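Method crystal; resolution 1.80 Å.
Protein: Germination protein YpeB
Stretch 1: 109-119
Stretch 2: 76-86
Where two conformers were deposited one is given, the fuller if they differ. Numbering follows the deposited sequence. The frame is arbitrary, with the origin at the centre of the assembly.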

ATOM      1  N   SER A 109      -0.327  -0.218  -9.801  1.00 30.85           N
ATOM      2  CA  SER A 109      -1.689  -0.692 -10.044  1.00 26.98           C
ATOM      3  C   SER A 109      -1.668  -1.745 -11.121  1.00 34.67           C
ATOM      4  O   SER A 109      -0.905  -1.649 -12.081  1.00 40.29           O
ATOM      5  CB  SER A 109      -2.607   0.470 -10.432  1.00 37.84           C
ATOM      6  OG  SER A 109      -2.269   0.986 -11.698  1.00 49.21           O
ATOM      7  N   ALA A 110      -2.472  -2.784 -10.939  1.00 31.62           N
ATOM      8  CA  ALA A 110      -2.540  -3.856 -11.910  1.00 26.07           C
ATOM      9  C   ALA A 110      -3.893  -4.513 -11.795  1.00 31.21           C
ATOM     10  O   ALA A 110      -4.559  -4.408 -10.762  1.00 28.80           O
ATOM     11  CB  ALA A 110      -1.447  -4.872 -11.692  1.00 27.40           C
ATOM     12  N   GLN A 111      -4.297  -5.158 -12.880  1.00 31.73           N
ATOM     13  CA  GLN A 111      -5.521  -5.930 -12.884  1.00 27.98           C
ATOM     14  C   GLN A 111      -5.172  -7.418 -13.004  1.00 33.36           C
ATOM     15  O   GLN A 111      -4.426  -7.812 -13.890  1.00 32.73           O
ATOM     16  CB  GLN A 111      -6.426  -5.492 -14.028  1.00 28.44           C
ATOM     17  CG  GLN A 111      -7.582  -6.448 -14.246  1.00 31.22           C
ATOM     18  CD  GLN A 111      -8.630  -5.889 -15.171  1.00 40.89           C
ATOM     19  OE1 GLN A 111      -8.572  -4.719 -15.558  1.00 43.87           O
ATOM     20  NE2 GLN A 111      -9.602  -6.722 -15.534  1.00 34.76           N
ATOM     21  N   TYR A 112      -5.733  -8.218 -12.102  1.00 29.48           N
ATOM     22  CA  TYR A 112      -5.413  -9.631 -11.946  1.00 35.01           C
ATOM     23  C   TYR A 112      -6.665 -10.414 -11.530  1.00 29.76           C
ATOM     24  O   TYR A 112      -7.161 -10.211 -10.423  1.00 27.14           O
ATOM     25  CB  TYR A 112      -4.315  -9.772 -10.877  1.00 39.50           C
ATOM     26  CG  TYR A 112      -3.555 -11.079 -10.811  1.00 39.00           C
ATOM     27  CD1 TYR A 112      -2.357 -11.239 -11.505  1.00 49.00           C
ATOM     28  CD2 TYR A 112      -3.977 -12.122  -9.991  1.00 33.89           C
ATOM     29  CE1 TYR A 112      -1.620 -12.426 -11.434  1.00 44.75           C
ATOM     30  CE2 TYR A 112      -3.244 -13.321  -9.908  1.00 49.84           C
ATOM     31  CZ  TYR A 112      -2.062 -13.459 -10.630  1.00 47.46           C
ATOM     32  OH  TYR A 112      -1.331 -14.633 -10.558  1.00 42.68           O
ATOM     33  N   ASP A 113      -7.166 -11.297 -12.389  1.00 27.30           N
ATOM     34  CA  ASP A 113      -8.267 -12.189 -11.997  1.00 27.09           C
ATOM     35  C   ASP A 113      -9.498 -11.409 -11.456  1.00 33.74           C
ATOM     36  O   ASP A 113      -9.991 -11.673 -10.357  1.00 29.24           O
ATOM     37  CB  ASP A 113      -7.760 -13.202 -10.958  1.00 36.67           C
ATOM     38  CG  ASP A 113      -8.698 -14.401 -10.791  1.00 50.46           C
ATOM     39  OD1 ASP A 113      -9.629 -14.555 -11.613  1.00 39.13           O
ATOM     40  OD2 ASP A 113      -8.484 -15.204  -9.854  1.00 50.00           O
ATOM     41  N   ASN A 114      -9.966 -10.441 -12.240  1.00 24.85           N
ATOM     42  CA  ASN A 114     -11.102  -9.571 -11.858  1.00 28.27           C
ATOM     43  C   ASN A 114     -10.901  -8.795 -10.549  1.00 28.69           C
ATOM     44  O   ASN A 114     -11.866  -8.376  -9.903  1.00 26.75           O
ATOM     45  CB  ASN A 114     -12.405 -10.395 -11.789  1.00 24.16           C
ATOM     46  CG  ASN A 114     -12.857 -10.845 -13.148  1.00 28.86           C
ATOM     47  OD1 ASN A 114     -12.457 -10.261 -14.155  1.00 31.43           O
ATOM     48  ND2 ASN A 114     -13.715 -11.870 -13.197  1.00 28.94           N
ATOM     49  N   MET A 115      -9.638  -8.574 -10.178  1.00 26.52           N
ATOM     50  CA  MET A 115      -9.316  -7.732  -9.022  1.00 24.05           C
ATOM     51  C   MET A 115      -8.390  -6.607  -9.430  1.00 29.39           C
ATOM     52  O   MET A 115      -7.557  -6.773 -10.340  1.00 27.39           O
ATOM     53  CB  MET A 115      -8.630  -8.542  -7.916  1.00 28.75           C
ATOM     54  CG  MET A 115      -9.347  -9.795  -7.455  1.00 38.12           C
ATOM     55  SD  MET A 115      -8.316 -10.604  -6.199  1.00 51.59           S
ATOM     56  CE  MET A 115      -6.824 -10.963  -7.132  1.00 63.08           C
ATOM     57  N   GLY A 116      -8.526  -5.473  -8.747  1.00 26.91           N
ATOM     58  CA  GLY A 116      -7.540  -4.414  -8.874  1.00 28.75           C
ATOM     59  C   GLY A 116      -6.566  -4.559  -7.719  1.00 33.06           C
ATOM     60  O   GLY A 116      -6.964  -4.705  -6.564  1.00 31.30           O
ATOM     61  N   VAL A 117      -5.282  -4.529  -8.041  1.00 27.24           N
ATOM     62  CA  VAL A 117      -4.234  -4.663  -7.041  1.00 24.79           C
ATOM     63  C   VAL A 117      -3.448  -3.359  -7.036  1.00 29.99           C
ATOM     64  O   VAL A 117      -2.934  -2.923  -8.078  1.00 27.12           O
ATOM     65  CB  VAL A 117      -3.308  -5.864  -7.362  1.00 30.65           C
ATOM     66  CG1 VAL A 117      -2.222  -6.018  -6.307  1.00 33.08           C
ATOM     67  CG2 VAL A 117      -4.150  -7.138  -7.476  1.00 38.86           C
ATOM     68  N   PHE A 118      -3.354  -2.752  -5.864  1.00 25.90           N
ATOM     69  CA  PHE A 118      -2.747  -1.434  -5.735  1.00 25.58           C
ATOM     70  C   PHE A 118      -1.720  -1.373  -4.617  1.00 28.39           C
ATOM     71  O   PHE A 118      -1.886  -2.019  -3.581  1.00 31.44           O
ATOM     72  CB  PHE A 118      -3.828  -0.393  -5.458  1.00 26.43           C
ATOM     73  CG  PHE A 118      -4.926  -0.397  -6.460  1.00 27.77           C
ATOM     74  CD1 PHE A 118      -4.701   0.073  -7.736  1.00 30.71           C
ATOM     75  CD2 PHE A 118      -6.186  -0.871  -6.133  1.00 33.81           C
ATOM     76  CE1 PHE A 118      -5.705   0.073  -8.671  1.00 36.17           C
ATOM     77  CE2 PHE A 118      -7.206  -0.855  -7.070  1.00 33.06           C
ATOM     78  CZ  PHE A 118      -6.957  -0.385  -8.340  1.00 31.86           C
ATOM     79  N   THR A 119      -0.659  -0.596  -4.832  0.65 24.61           N
ATOM     80  CA  THR A 119       0.273  -0.274  -3.750  0.65 22.77           C
ATOM     81  C   THR A 119       0.324   1.242  -3.591  0.65 23.52           C
ATOM     82  O   THR A 119       0.417   1.967  -4.581  0.65 26.24           O
ATOM     83  CB  THR A 119       1.692  -0.810  -4.015  0.65 23.60           C
ATOM     84  OG1 THR A 119       1.638  -2.231  -4.224  0.65 29.61           O
ATOM     85  CG2 THR A 119       2.605  -0.483  -2.829  0.65 23.43           C
TER
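Stretch 2 76-86: RDIKKQNISLN

Stretch 1 is a β-hairpin: strands 109-112 and 115-119 are joined by a type I' turn from Y112 to M115, with D113 and N114 both at positive phi. Stretch 2 lies along one side of it as an irregular segment, mostly extended but bent at K79 and N82, that enters a helix at L85. As stretch 2 advances, its contacts pass from the turn back along the strands: I78 and Q81 lie near N114, whereas L85 reaches G116, with CA atoms 5.7 Å apart for N114 and Q81 and 6.1 Å for G116 and L85.

L85 covers the most surface. Its chi1 t, chi2 p side chain points toward the hairpin, and its CD1 lies 3.8 Å from G116 CA, 3.8 Å from F118 CZ and 3.7 Å from A110 O, so this one leucine touches both strands. Its CD2 lies 4.0 Å from Q111 N. The missing side chain of G116 makes room for L85 CD1: an ideal CB would come within 3.2 Å of L85 CD1 and 3.0 Å of F118 CZ.

N114, at the turn, supplies the polar anchor. Its ND2 donates a nearly straight hydrogen bond to I78 O (2.8 Å). I78 adds apolar cover, with CG2 3.7 Å from N114 CB and CG1 4.1 Å from M115 CG. The rule is compact: a strand glycine seats the leucine methyl, and a turn asparagine spends its amide on a backbone carbonyl.

Between these anchors Q111 NE2 donates to Q81 OE1 (2.9 Å). A water donates to Q81 OE1 (2.9 Å) and to N114 OD1 (2.8 Å), joining the two amides.

At the far end D77 OD1 and D113 OD2 approach to 3.3 Å, two acceptors of like charge and no bond. K79 NZ forms a salt bridge with D77 OD2 (2.7 Å), and a second water donates to D77 OD1 and D113 O (both 2.9 Å) while accepting from I78 N.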

ATOM      1  N   ARG A  76     -12.196 -14.874  -1.590  1.00 50.11           N
ATOM      2  CA  ARG A  76     -13.347 -14.858  -2.480  1.00 48.70           C
ATOM      3  C   ARG A  76     -12.906 -14.643  -3.925  1.00 43.96           C
ATOM      4  O   ARG A  76     -12.129 -13.734  -4.214  1.00 50.04           O
ATOM      5  CB  ARG A  76     -14.321 -13.756  -2.049  1.00 58.91           C
ATOM      6  CG  ARG A  76     -15.668 -13.791  -2.744  1.00 66.41           C
ATOM      7  CD  ARG A  76     -16.651 -12.805  -2.110  1.00 70.19           C
ATOM      8  NE  ARG A  76     -16.521 -11.440  -2.620  1.00 70.10           N
ATOM      9  CZ  ARG A  76     -15.967 -10.433  -1.952  1.00 69.87           C
ATOM     10  NH1 ARG A  76     -15.909  -9.226  -2.503  1.00 61.60           N
ATOM     11  NH2 ARG A  76     -15.477 -10.624  -0.734  1.00 70.71           N
ATOM     12  N   ASP A  77     -13.404 -15.477  -4.833  1.00 33.49           N
ATOM     13  CA  ASP A  77     -13.097 -15.329  -6.251  1.00 40.31           C
ATOM     14  C   ASP A  77     -14.147 -14.458  -6.950  1.00 37.81           C
ATOM     15  O   ASP A  77     -15.354 -14.672  -6.778  1.00 45.61           O
ATOM     16  CB  ASP A  77     -13.010 -16.700  -6.920  1.00 46.60           C
ATOM     17  CG  ASP A  77     -12.516 -16.619  -8.346  1.00 50.81           C
ATOM     18  OD1 ASP A  77     -11.331 -16.273  -8.555  1.00 55.21           O
ATOM     19  OD2 ASP A  77     -13.317 -16.888  -9.259  1.00 49.52           O
ATOM     20  N   ILE A  78     -13.685 -13.498  -7.748  1.00 32.73           N
ATOM     21  CA  ILE A  78     -14.558 -12.481  -8.361  1.00 27.29           C
ATOM     22  C   ILE A  78     -15.008 -12.887  -9.776  1.00 28.38           C
ATOM     23  O   ILE A  78     -14.179 -13.086 -10.666  1.00 22.92           O
ATOM     24  CB  ILE A  78     -13.845 -11.110  -8.408  1.00 31.06           C
ATOM     25  CG1 ILE A  78     -13.291 -10.735  -7.021  1.00 33.14           C
ATOM     26  CG2 ILE A  78     -14.756 -10.039  -8.978  1.00 29.12           C
ATOM     27  CD1 ILE A  78     -14.362 -10.713  -5.901  1.00 31.51           C
ATOM     28  N   LYS A  79     -16.325 -13.013  -9.988  1.00 26.79           N
ATOM     29  CA  LYS A  79     -16.823 -13.630 -11.211  1.00 24.95           C
ATOM     30  C   LYS A  79     -16.970 -12.687 -12.386  1.00 26.54           C
ATOM     31  O   LYS A  79     -16.976 -13.132 -13.521  1.00 22.72           O
ATOM     32  CB  LYS A  79     -18.170 -14.317 -10.929  1.00 26.75           C
ATOM     33  CG  LYS A  79     -18.115 -15.259  -9.726  1.00 31.03           C
ATOM     34  CD  LYS A  79     -17.094 -16.383  -9.947  1.00 33.86           C
ATOM     35  CE  LYS A  79     -16.853 -17.139  -8.650  1.00 42.39           C
ATOM     36  NZ  LYS A  79     -15.659 -18.037  -8.723  1.00 53.49           N
ATOM     37  N   LYS A  80     -17.088 -11.385 -12.129  1.00 23.87           N
ATOM     38  CA  LYS A  80     -17.462 -10.438 -13.177  1.00 21.52           C
ATOM     39  C   LYS A  80     -16.786  -9.094 -12.974  1.00 26.35           C
ATOM     40  O   LYS A  80     -16.742  -8.603 -11.854  1.00 28.07           O
ATOM     41  CB  LYS A  80     -18.985 -10.210 -13.156  1.00 29.32           C
ATOM     42  CG  LYS A  80     -19.491  -9.028 -13.969  1.00 29.75           C
ATOM     43  CD  LYS A  80     -19.303  -9.242 -15.469  1.00 31.94           C
ATOM     44  CE  LYS A  80     -19.902  -8.085 -16.256  1.00 36.10           C
ATOM     45  NZ  LYS A  80     -19.714  -8.303 -17.719  1.00 36.53           N
ATOM     46  N   GLN A  81     -16.276  -8.497 -14.041  1.00 22.53           N
ATOM     47  CA  GLN A  81     -15.804  -7.117 -13.973  1.00 22.82           C
ATOM     48  C   GLN A  81     -16.877  -6.139 -14.416  1.00 25.43           C
ATOM     49  O   GLN A  81     -17.257  -6.119 -15.585  1.00 28.59           O
ATOM     50  CB  GLN A  81     -14.551  -6.924 -14.837  1.00 26.20           C
ATOM     51  CG  GLN A  81     -14.036  -5.474 -14.810  1.00 25.62           C
ATOM     52  CD  GLN A  81     -12.807  -5.264 -15.710  1.00 29.15           C
ATOM     53  OE1 GLN A  81     -12.332  -6.191 -16.379  1.00 27.39           O
ATOM     54  NE2 GLN A  81     -12.322  -4.046 -15.753  1.00 29.21           N
ATOM     55  N   ASN A  82     -17.355  -5.326 -13.473  1.00 25.20           N
ATOM     56  CA  ASN A  82     -18.331  -4.283 -13.737  1.00 28.91           C
ATOM     57  C   ASN A  82     -17.740  -2.872 -13.782  1.00 36.69           C
ATOM     58  O   ASN A  82     -18.347  -1.958 -14.349  1.00 32.08           O
ATOM     59  CB  ASN A  82     -19.413  -4.317 -12.674  1.00 27.33           C
ATOM     60  CG  ASN A  82     -20.330  -5.519 -12.830  1.00 24.65           C
ATOM     61  OD1 ASN A  82     -20.695  -5.887 -13.945  1.00 29.98           O
ATOM     62  ND2 ASN A  82     -20.731  -6.107 -11.718  1.00 29.38           N
ATOM     63  N   ILE A  83     -16.592  -2.682 -13.145  1.00 34.52           N
ATOM     64  CA  ILE A  83     -16.002  -1.345 -13.103  1.00 33.66           C
ATOM     65  C   ILE A  83     -14.599  -1.348 -13.684  1.00 36.10           C
ATOM     66  O   ILE A  83     -13.930  -2.379 -13.706  1.00 33.34           O
ATOM     67  CB  ILE A  83     -15.947  -0.783 -11.675  1.00 36.35           C
ATOM     68  CG1 ILE A  83     -14.964  -1.591 -10.828  1.00 37.26           C
ATOM     69  CG2 ILE A  83     -17.338  -0.733 -11.065  1.00 35.46           C
ATOM     70  CD1 ILE A  83     -14.638  -0.960  -9.493  1.00 40.72           C
ATOM     71  N   SER A  84     -14.160  -0.190 -14.170  1.00 31.93           N
ATOM     72  CA  SER A  84     -12.806  -0.086 -14.717  1.00 32.19           C
ATOM     73  C   SER A  84     -11.742  -0.161 -13.625  1.00 34.15           C
ATOM     74  O   SER A  84     -12.040   0.065 -12.442  1.00 29.66           O
ATOM     75  CB  SER A  84     -12.641   1.220 -15.502  1.00 36.63           C
ATOM     76  OG  SER A  84     -12.807   2.335 -14.651  1.00 39.85           O
ATOM     77  N   LEU A  85     -10.504  -0.445 -14.034  1.00 26.71           N
ATOM     78  CA  LEU A  85      -9.375  -0.403 -13.123  1.00 29.35           C
ATOM     79  C   LEU A  85      -9.243   1.003 -12.568  1.00 28.82           C
ATOM     80  O   LEU A  85      -8.937   1.196 -11.396  1.00 28.94           O
ATOM     81  CB  LEU A  85      -8.074  -0.827 -13.822  1.00 27.50           C
ATOM     82  CG  LEU A  85      -6.900  -1.008 -12.861  1.00 27.98           C
ATOM     83  CD1 LEU A  85      -7.220  -2.046 -11.797  1.00 32.89           C
ATOM     84  CD2 LEU A  85      -5.624  -1.412 -13.610  1.00 33.76           C
ATOM     85  N   ASN A  86      -9.482   1.991 -13.422  1.00 28.60           N
ATOM     86  CA  ASN A  86      -9.401   3.380 -12.999  1.00 32.36           C
ATOM     87  C   ASN A  86     -10.428   3.706 -11.914  1.00 27.92           C
ATOM     88  O   ASN A  86     -10.111   4.379 -10.941  1.00 32.24           O
ATOM     89  CB  ASN A  86      -9.587   4.309 -14.188  1.00 42.90           C
ATOM     90  CG  ASN A  86      -9.228   5.739 -13.860  1.00 57.44           C
ATOM     91  OD1 ASN A  86      -8.195   6.006 -13.235  1.00 54.14           O
ATOM     92  ND2 ASN A  86     -10.094   6.669 -14.253  1.00 59.91           N
TER
HETATM   93  O   HOH W   1     -10.879 -13.468  -8.284  1.00 36.21           O
HETATM   94  O   HOH W   2     -12.509  -9.047 -16.645  1.00 34.98           O